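Local structure of AP-4 complex accessory subunit Tepsin (Equus caballus, 5WF2) at residues A[34-47]-A[76-88]. The protein probably associates with the AP-4 adaptor complex and may thereby take part in vesicular trafficking of proteins at the trans-Golgi network. Numbering follows the deposited sequence.
Sequences VTRGSRAFLSREEA and CVQMRALGAVASL
The guanidinium of Arg-80 carries Leu-42 CD2 over one face, 3.5 Å from Arg-80 NH2, while Gly-37 CA and Arg-36 O cover the opposite face; Val-34 O, Arg-39 O and Glu-46 OE1 lie round its edge. Met-79 CE meets the Phe-41 ring obliquely at CE1 (4.0 Å). Val-34 O, in the last turn of helix 25-35, is gripped side-on by two nitrogens, Arg-80 NE at 2.9 Å and Arg-80 NH2 at 3.1 Å, both from one face of its carbonyl plane. Arg-39 O takes a straighter bond from Arg-80 NH1 (2.9 Å, 164°), its oxygen almost exactly in the guanidinium plane. Arg-80 NH2 also makes a salt bridge to Glu-46 OE1 (3.1 Å); the carboxylate stands at 90° to the guanidinium and is met from above its plane. On the other face of that carboxylate Ser-43 N bonds the same oxygen, and Glu-46 N returns a bond to Ser-43 OG, a capping box that starts helix 44-56. A water donates to both Phe-41 O and Glu-46 OE1 and accepts from Arg-80 NH1. The bend of Arg-80 at chi3 (64°) turns its head into this ring of acceptors. Beside it, Ala-40 CB packs on Met-79 CB at 3.8 Å, and Thr-35 CG2 rests against Ala-81 CB on helix 75-89. Further along helix 75-89, Leu-42 CD1 lies against the backbone of Gly-83 and Ala-84, and Ala-47 CB approaches Ser-87 OG. A methionine in place of Arg-80 would probably leave Arg-39 O without this donor and Glu-46 without its cationic mate, allowing the 36-43 loop to shift. Within this all-helical VHS/ENTH-like domain, one buried cation thus ties helix 75-89 to the last turn of helix 25-35, the connecting loop and the capped start of helix 44-56, its charge probably balanced by Glu-46, with the carbonyl oxygens of Val-34 and Arg-39 taking up its N-H groups.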
ATOM      1  N   VAL A  34       0.340  -9.358  -4.655  1.00 30.93           N
ATOM      2  CA  VAL A  34      -0.798  -8.886  -3.885  1.00 26.86           C
ATOM      3  C   VAL A  34      -1.705  -7.999  -4.718  1.00 28.72           C
ATOM      4  O   VAL A  34      -2.914  -7.910  -4.439  1.00 30.97           O
ATOM      5  CB  VAL A  34      -0.313  -8.183  -2.611  1.00 28.37           C
ATOM      6  CG1 VAL A  34       0.226  -6.823  -2.924  1.00 30.48           C
ATOM      7  CG2 VAL A  34      -1.444  -8.115  -1.632  1.00 29.94           C
ATOM      8  N   THR A  35      -1.170  -7.334  -5.748  1.00 23.70           N
ATOM      9  CA  THR A  35      -1.959  -6.403  -6.539  1.00 29.06           C
ATOM     10  C   THR A  35      -2.635  -7.037  -7.748  1.00 34.82           C
ATOM     11  O   THR A  35      -3.468  -6.384  -8.363  1.00 33.34           O
ATOM     12  CB  THR A  35      -1.134  -5.202  -7.038  1.00 27.89           C
ATOM     13  OG1 THR A  35      -0.029  -5.604  -7.858  1.00 29.90           O
ATOM     14  CG2 THR A  35      -0.628  -4.369  -5.876  1.00 27.99           C
ATOM     15  N   ARG A  36      -2.314  -8.267  -8.106  1.00 37.98           N
ATOM     16  CA  ARG A  36      -3.006  -8.880  -9.231  1.00 40.45           C
ATOM     17  C   ARG A  36      -4.269  -9.562  -8.721  1.00 35.60           C
ATOM     18  O   ARG A  36      -4.324 -10.073  -7.599  1.00 42.01           O
ATOM     19  CB  ARG A  36      -2.096  -9.867  -9.971  1.00 46.34           C
ATOM     20  CG  ARG A  36      -1.867 -11.226  -9.274  1.00 48.69           C
ATOM     21  CD  ARG A  36      -1.199 -12.249 -10.224  1.00 52.51           C
ATOM     22  NE  ARG A  36       0.008 -11.711 -10.862  1.00 55.58           N
ATOM     23  CZ  ARG A  36       1.264 -11.995 -10.509  1.00 55.78           C
ATOM     24  NH1 ARG A  36       1.526 -12.836  -9.503  1.00 60.07           N
ATOM     25  NH2 ARG A  36       2.271 -11.428 -11.171  1.00 57.17           N
ATOM     26  N   GLY A  37      -5.292  -9.561  -9.543  1.00 47.79           N
ATOM     27  CA  GLY A  37      -6.566 -10.121  -9.140  1.00 42.91           C
ATOM     28  C   GLY A  37      -7.688  -9.218  -9.587  1.00 41.07           C
ATOM     29  O   GLY A  37      -7.504  -8.036  -9.883  1.00 43.80           O
ATOM     30  N   SER A  38      -8.882  -9.788  -9.631  1.00 42.13           N
ATOM     31  CA  SER A  38     -10.031  -9.103 -10.197  1.00 43.32           C
ATOM     32  C   SER A  38     -10.901  -8.421  -9.154  1.00 38.15           C
ATOM     33  O   SER A  38     -11.762  -7.614  -9.521  1.00 42.05           O
ATOM     34  CB  SER A  38     -10.879 -10.106 -10.978  1.00 45.41           C
ATOM     35  OG  SER A  38     -11.029 -11.287 -10.212  1.00 49.47           O
ATOM     36  N   ARG A  39     -10.716  -8.735  -7.877  1.00 38.54           N
ATOM     37  CA  ARG A  39     -11.469  -8.105  -6.798  1.00 37.91           C
ATOM     38  C   ARG A  39     -10.678  -6.926  -6.230  1.00 33.32           C
ATOM     39  O   ARG A  39      -9.448  -6.984  -6.127  1.00 33.89           O
ATOM     40  CB  ARG A  39     -11.761  -9.144  -5.713  1.00 37.16           C
ATOM     41  CG  ARG A  39     -12.626  -8.669  -4.554  1.00 49.39           C
ATOM     42  CD  ARG A  39     -13.336  -9.830  -3.803  1.00 50.82           C
ATOM     43  NE  ARG A  39     -14.475 -10.375  -4.545  1.00 55.07           N
ATOM     44  CZ  ARG A  39     -15.337 -11.272  -4.063  1.00 53.49           C
ATOM     45  NH1 ARG A  39     -15.216 -11.735  -2.829  1.00 46.95           N
ATOM     46  NH2 ARG A  39     -16.333 -11.707  -4.826  1.00 55.78           N
ATOM     47  N   ALA A  40     -11.390  -5.841  -5.897  1.00 30.47           N
ATOM     48  CA  ALA A  40     -10.759  -4.624  -5.392  1.00 32.65           C
ATOM     49  C   ALA A  40     -10.372  -4.704  -3.921  1.00 34.36           C
ATOM     50  O   ALA A  40      -9.649  -3.816  -3.439  1.00 35.44           O
ATOM     51  CB  ALA A  40     -11.692  -3.435  -5.555  1.00 39.30           C
ATOM     52  N   PHE A  41     -10.832  -5.727  -3.213  1.00 25.11           N
ATOM     53  CA  PHE A  41     -10.537  -5.949  -1.805  1.00 29.74           C
ATOM     54  C   PHE A  41      -9.730  -7.233  -1.638  1.00 33.11           C
ATOM     55  O   PHE A  41     -10.109  -8.280  -2.171  1.00 31.55           O
ATOM     56  CB  PHE A  41     -11.836  -6.034  -0.999  1.00 32.22           C
ATOM     57  CG  PHE A  41     -12.760  -4.906  -1.268  1.00 29.75           C
ATOM     58  CD1 PHE A  41     -12.422  -3.612  -0.886  1.00 37.66           C
ATOM     59  CD2 PHE A  41     -13.950  -5.114  -1.964  1.00 36.47           C
ATOM     60  CE1 PHE A  41     -13.260  -2.553  -1.156  1.00 35.43           C
ATOM     61  CE2 PHE A  41     -14.800  -4.057  -2.248  1.00 34.60           C
ATOM     62  CZ  PHE A  41     -14.454  -2.774  -1.843  1.00 33.07           C
ATOM     63  N   LEU A  42      -8.637  -7.155  -0.876  1.00 28.98           N
ATOM     64  CA  LEU A  42      -7.896  -8.344  -0.496  1.00 30.48           C
ATOM     65  C   LEU A  42      -8.782  -9.254   0.360  1.00 28.42           C
ATOM     66  O   LEU A  42      -9.632  -8.792   1.122  1.00 27.02           O
ATOM     67  CB  LEU A  42      -6.630  -7.968   0.284  1.00 31.21           C
ATOM     68  CG  LEU A  42      -5.657  -6.900  -0.247  1.00 28.34           C
ATOM     69  CD1 LEU A  42      -4.425  -6.867   0.650  1.00 29.94           C
ATOM     70  CD2 LEU A  42      -5.266  -7.156  -1.676  1.00 34.07           C
ATOM     71  N   SER A  43      -8.611 -10.561   0.198  1.00 29.69           N
ATOM     72  CA  SER A  43      -9.228 -11.488   1.130  1.00 33.12           C
ATOM     73  C   SER A  43      -8.465 -11.503   2.446  1.00 33.10           C
ATOM     74  O   SER A  43      -7.317 -11.075   2.540  1.00 28.85           O
ATOM     75  CB  SER A  43      -9.258 -12.901   0.554  1.00 28.28           C
ATOM     76  OG  SER A  43      -7.951 -13.458   0.543  1.00 29.64           O
ATOM     77  N   ARG A  44      -9.113 -12.058   3.460  1.00 33.45           N
ATOM     78  CA  ARG A  44      -8.481 -12.220   4.759  1.00 35.81           C
ATOM     79  C   ARG A  44      -7.200 -13.030   4.631  1.00 36.13           C
ATOM     80  O   ARG A  44      -6.168 -12.685   5.222  1.00 32.96           O
ATOM     81  CB  ARG A  44      -9.487 -12.901   5.697  1.00 39.56           C
ATOM     82  CG  ARG A  44      -9.014 -13.123   7.099  1.00 45.40           C
ATOM     83  CD  ARG A  44     -10.175 -13.433   8.058  1.00 42.25           C
ATOM     84  NE  ARG A  44      -9.764 -13.137   9.433  1.00 52.11           N
ATOM     85  CZ  ARG A  44      -9.215 -14.014  10.274  1.00 54.61           C
ATOM     86  NH1 ARG A  44      -9.016 -15.274   9.906  1.00 59.16           N
ATOM     87  NH2 ARG A  44      -8.859 -13.635  11.500  1.00 56.37           N
ATOM     88  N   GLU A  45      -7.242 -14.075   3.800  1.00 34.86           N
ATOM     89  CA  GLU A  45      -6.097 -14.947   3.594  1.00 35.90           C
ATOM     90  C   GLU A  45      -4.979 -14.204   2.895  1.00 30.60           C
ATOM     91  O   GLU A  45      -3.816 -14.301   3.292  1.00 33.48           O
ATOM     92  CB  GLU A  45      -6.528 -16.183   2.787  1.00 42.84           C
ATOM     93  CG  GLU A  45      -7.850 -16.860   3.299  1.00 55.49           C
ATOM     94  CD  GLU A  45      -9.160 -16.351   2.622  1.00 55.10           C
ATOM     95  OE1 GLU A  45      -9.553 -16.904   1.555  1.00 58.30           O
ATOM     96  OE2 GLU A  45      -9.806 -15.410   3.159  1.00 37.51           O
ATOM     97  N   GLU A  46      -5.316 -13.419   1.877  1.00 29.55           N
ATOM     98  CA  GLU A  46      -4.289 -12.727   1.111  1.00 32.71           C
ATOM     99  C   GLU A  46      -3.626 -11.649   1.952  1.00 28.51           C
ATOM    100  O   GLU A  46      -2.401 -11.470   1.895  1.00 26.84           O
ATOM    101  CB  GLU A  46      -4.893 -12.111  -0.140  1.00 35.70           C
ATOM    102  CG  GLU A  46      -5.300 -13.098  -1.226  1.00 36.08           C
ATOM    103  CD  GLU A  46      -6.184 -12.445  -2.267  1.00 36.95           C
ATOM    104  OE1 GLU A  46      -6.733 -11.351  -1.986  1.00 30.87           O
ATOM    105  OE2 GLU A  46      -6.338 -13.006  -3.369  1.00 36.62           O
ATOM    106  N   ALA A  47      -4.416 -10.927   2.735  1.00 31.03           N
ATOM    107  CA  ALA A  47      -3.848  -9.895   3.586  1.00 26.96           C
ATOM    108  C   ALA A  47      -2.932 -10.504   4.639  1.00 27.88           C
ATOM    109  O   ALA A  47      -1.835  -9.996   4.890  1.00 28.59           O
ATOM    110  CB  ALA A  47      -4.970  -9.095   4.239  1.00 30.42           C
ATOM    111  N   CYS A  76      -8.390  -1.225 -10.316  1.00 34.99           N
ATOM    112  CA  CYS A  76      -8.366  -2.384  -9.428  1.00 34.64           C
ATOM    113  C   CYS A  76      -6.992  -2.549  -8.795  1.00 32.69           C
ATOM    114  O   CYS A  76      -6.883  -2.871  -7.608  1.00 36.62           O
ATOM    115  CB  CYS A  76      -8.770  -3.667 -10.168  1.00 38.08           C
ATOM    116  SG  CYS A  76      -9.179  -5.014  -9.064  1.00 40.97           S
ATOM    117  N   VAL A  77      -5.929  -2.313  -9.551  1.00 34.00           N
ATOM    118  CA  VAL A  77      -4.599  -2.432  -8.969  1.00 37.87           C
ATOM    119  C   VAL A  77      -4.399  -1.355  -7.905  1.00 31.91           C
ATOM    120  O   VAL A  77      -3.829  -1.624  -6.841  1.00 27.87           O
ATOM    121  CB  VAL A  77      -3.521  -2.366 -10.063  1.00 38.26           C
ATOM    122  CG1 VAL A  77      -2.152  -2.112  -9.469  1.00 36.22           C
ATOM    123  CG2 VAL A  77      -3.496  -3.677 -10.882  1.00 35.87           C
ATOM    124  N   GLN A  78      -4.886  -0.134  -8.159  1.00 30.15           N
ATOM    125  CA  GLN A  78      -4.788   0.925  -7.154  1.00 27.21           C
ATOM    126  C   GLN A  78      -5.526   0.537  -5.887  1.00 30.98           C
ATOM    127  O   GLN A  78      -5.027   0.764  -4.777  1.00 25.01           O
ATOM    128  CB  GLN A  78      -5.349   2.230  -7.690  1.00 31.53           C
ATOM    129  CG  GLN A  78      -4.484   2.941  -8.724  1.00 33.88           C
ATOM    130  CD  GLN A  78      -5.092   4.264  -9.129  1.00 30.85           C
ATOM    131  OE1 GLN A  78      -6.286   4.345  -9.422  1.00 35.25           O
ATOM    132  NE2 GLN A  78      -4.286   5.318  -9.122  1.00 39.29           N
ATOM    133  N   MET A  79      -6.732  -0.030  -6.024  1.00 25.79           N
ATOM    134  CA  MET A  79      -7.519  -0.419  -4.861  1.00 27.32           C
ATOM    135  C   MET A  79      -6.804  -1.488  -4.041  1.00 25.76           C
ATOM    136  O   MET A  79      -6.716  -1.383  -2.814  1.00 23.84           O
ATOM    137  CB  MET A  79      -8.914  -0.904  -5.295  1.00 31.34           C
ATOM    138  CG  MET A  79      -9.825   0.237  -5.749  1.00 29.46           C
ATOM    139  SD  MET A  79     -10.401   1.285  -4.405  1.00 34.72           S
ATOM    140  CE  MET A  79     -11.462   0.174  -3.493  1.00 39.50           C
ATOM    141  N   ARG A  80      -6.247  -2.498  -4.705  1.00 24.06           N
ATOM    142  CA  ARG A  80      -5.557  -3.564  -3.983  1.00 25.20           C
ATOM    143  C   ARG A  80      -4.278  -3.052  -3.344  1.00 23.08           C
ATOM    144  O   ARG A  80      -3.935  -3.461  -2.227  1.00 22.82           O
ATOM    145  CB  ARG A  80      -5.270  -4.751  -4.919  1.00 26.75           C
ATOM    146  CG  ARG A  80      -6.564  -5.436  -5.435  1.00 28.04           C
ATOM    147  CD  ARG A  80      -6.258  -6.643  -6.307  1.00 29.22           C
ATOM    148  NE  ARG A  80      -5.585  -7.697  -5.565  1.00 26.25           N
ATOM    149  CZ  ARG A  80      -6.197  -8.641  -4.875  1.00 27.96           C
ATOM    150  NH1 ARG A  80      -7.504  -8.681  -4.850  1.00 35.67           N
ATOM    151  NH2 ARG A  80      -5.490  -9.561  -4.214  1.00 31.90           N
ATOM    152  N   ALA A  81      -3.556  -2.176  -4.035  1.00 24.39           N
ATOM    153  CA  ALA A  81      -2.349  -1.581  -3.463  1.00 20.45           C
ATOM    154  C   ALA A  81      -2.689  -0.763  -2.228  1.00 20.13           C
ATOM    155  O   ALA A  81      -1.992  -0.874  -1.219  1.00 22.17           O
ATOM    156  CB  ALA A  81      -1.629  -0.726  -4.510  1.00 22.42           C
ATOM    157  N   LEU A  82      -3.757   0.055  -2.282  1.00 20.52           N
ATOM    158  CA  LEU A  82      -4.240   0.760  -1.082  1.00 22.92           C
ATOM    159  C   LEU A  82      -4.622  -0.202   0.035  1.00 23.86           C
ATOM    160  O   LEU A  82      -4.383   0.080   1.220  1.00 20.83           O
ATOM    161  CB  LEU A  82      -5.433   1.663  -1.400  1.00 21.94           C
ATOM    162  CG  LEU A  82      -5.145   2.910  -2.255  1.00 22.52           C
ATOM    163  CD1 LEU A  82      -6.432   3.603  -2.678  1.00 24.53           C
ATOM    164  CD2 LEU A  82      -4.244   3.911  -1.560  1.00 23.38           C
ATOM    165  N   GLY A  83      -5.304  -1.292  -0.304  1.00 20.35           N
ATOM    166  CA  GLY A  83      -5.594  -2.304   0.699  1.00 23.46           C
ATOM    167  C   GLY A  83      -4.351  -2.812   1.384  1.00 22.34           C
ATOM    168  O   GLY A  83      -4.344  -3.025   2.599  1.00 22.54           O
ATOM    169  N   ALA A  84      -3.297  -3.052   0.609  1.00 20.01           N
ATOM    170  CA  ALA A  84      -2.058  -3.567   1.168  1.00 22.23           C
ATOM    171  C   ALA A  84      -1.414  -2.531   2.080  1.00 20.70           C
ATOM    172  O   ALA A  84      -0.883  -2.889   3.128  1.00 19.27           O
ATOM    173  CB  ALA A  84      -1.098  -3.978   0.064  1.00 22.48           C
ATOM    174  N   VAL A  85      -1.454  -1.253   1.678  1.00 20.89           N
ATOM    175  CA  VAL A  85      -0.989  -0.147   2.525  1.00 19.59           C
ATOM    176  C   VAL A  85      -1.757  -0.125   3.840  1.00 16.46           C
ATOM    177  O   VAL A  85      -1.166  -0.040   4.913  1.00 19.52           O
ATOM    178  CB  VAL A  85      -1.122   1.200   1.785  1.00 21.28           C
ATOM    179  CG1 VAL A  85      -0.849   2.385   2.753  1.00 21.21           C
ATOM    180  CG2 VAL A  85      -0.208   1.286   0.583  1.00 22.30           C
ATOM    181  N   ALA A  86      -3.088  -0.224   3.782  1.00 19.07           N
ATOM    182  CA  ALA A  86      -3.900  -0.241   4.998  1.00 19.60           C
ATOM    183  C   ALA A  86      -3.534  -1.416   5.889  1.00 22.61           C
ATOM    184  O   ALA A  86      -3.391  -1.257   7.105  1.00 24.74           O
ATOM    185  CB  ALA A  86      -5.382  -0.268   4.636  1.00 20.91           C
ATOM    186  N   SER A  87      -3.395  -2.616   5.307  1.00 21.82           N
ATOM    187  CA  SER A  87      -3.039  -3.797   6.095  1.00 20.59           C
ATOM    188  C   SER A  87      -1.720  -3.606   6.798  1.00 22.07           C
ATOM    189  O   SER A  87      -1.611  -3.867   7.999  1.00 24.33           O
ATOM    190  CB  SER A  87      -3.012  -5.047   5.214  1.00 23.28           C
ATOM    191  OG  SER A  87      -4.339  -5.392   4.808  1.00 28.34           O
ATOM    192  N   LEU A  88      -0.681  -3.193   6.065  1.00 21.27           N
ATOM    193  CA  LEU A  88       0.604  -2.939   6.694  1.00 24.19           C
ATOM    194  C   LEU A  88       0.501  -1.844   7.750  1.00 22.07           C
ATOM    195  O   LEU A  88       1.137  -1.933   8.801  1.00 22.46           O
ATOM    196  CB  LEU A  88       1.624  -2.566   5.624  1.00 22.92           C
ATOM    197  CG  LEU A  88       3.072  -2.399   6.003  1.00 34.19           C
ATOM    198  CD1 LEU A  88       3.601  -3.623   6.734  1.00 29.31           C
ATOM    199  CD2 LEU A  88       3.809  -2.219   4.693  1.00 36.54           C
TER
HETATM  200  O   HOH W   1      -9.180 -10.636  -3.253  1.00 32.50           O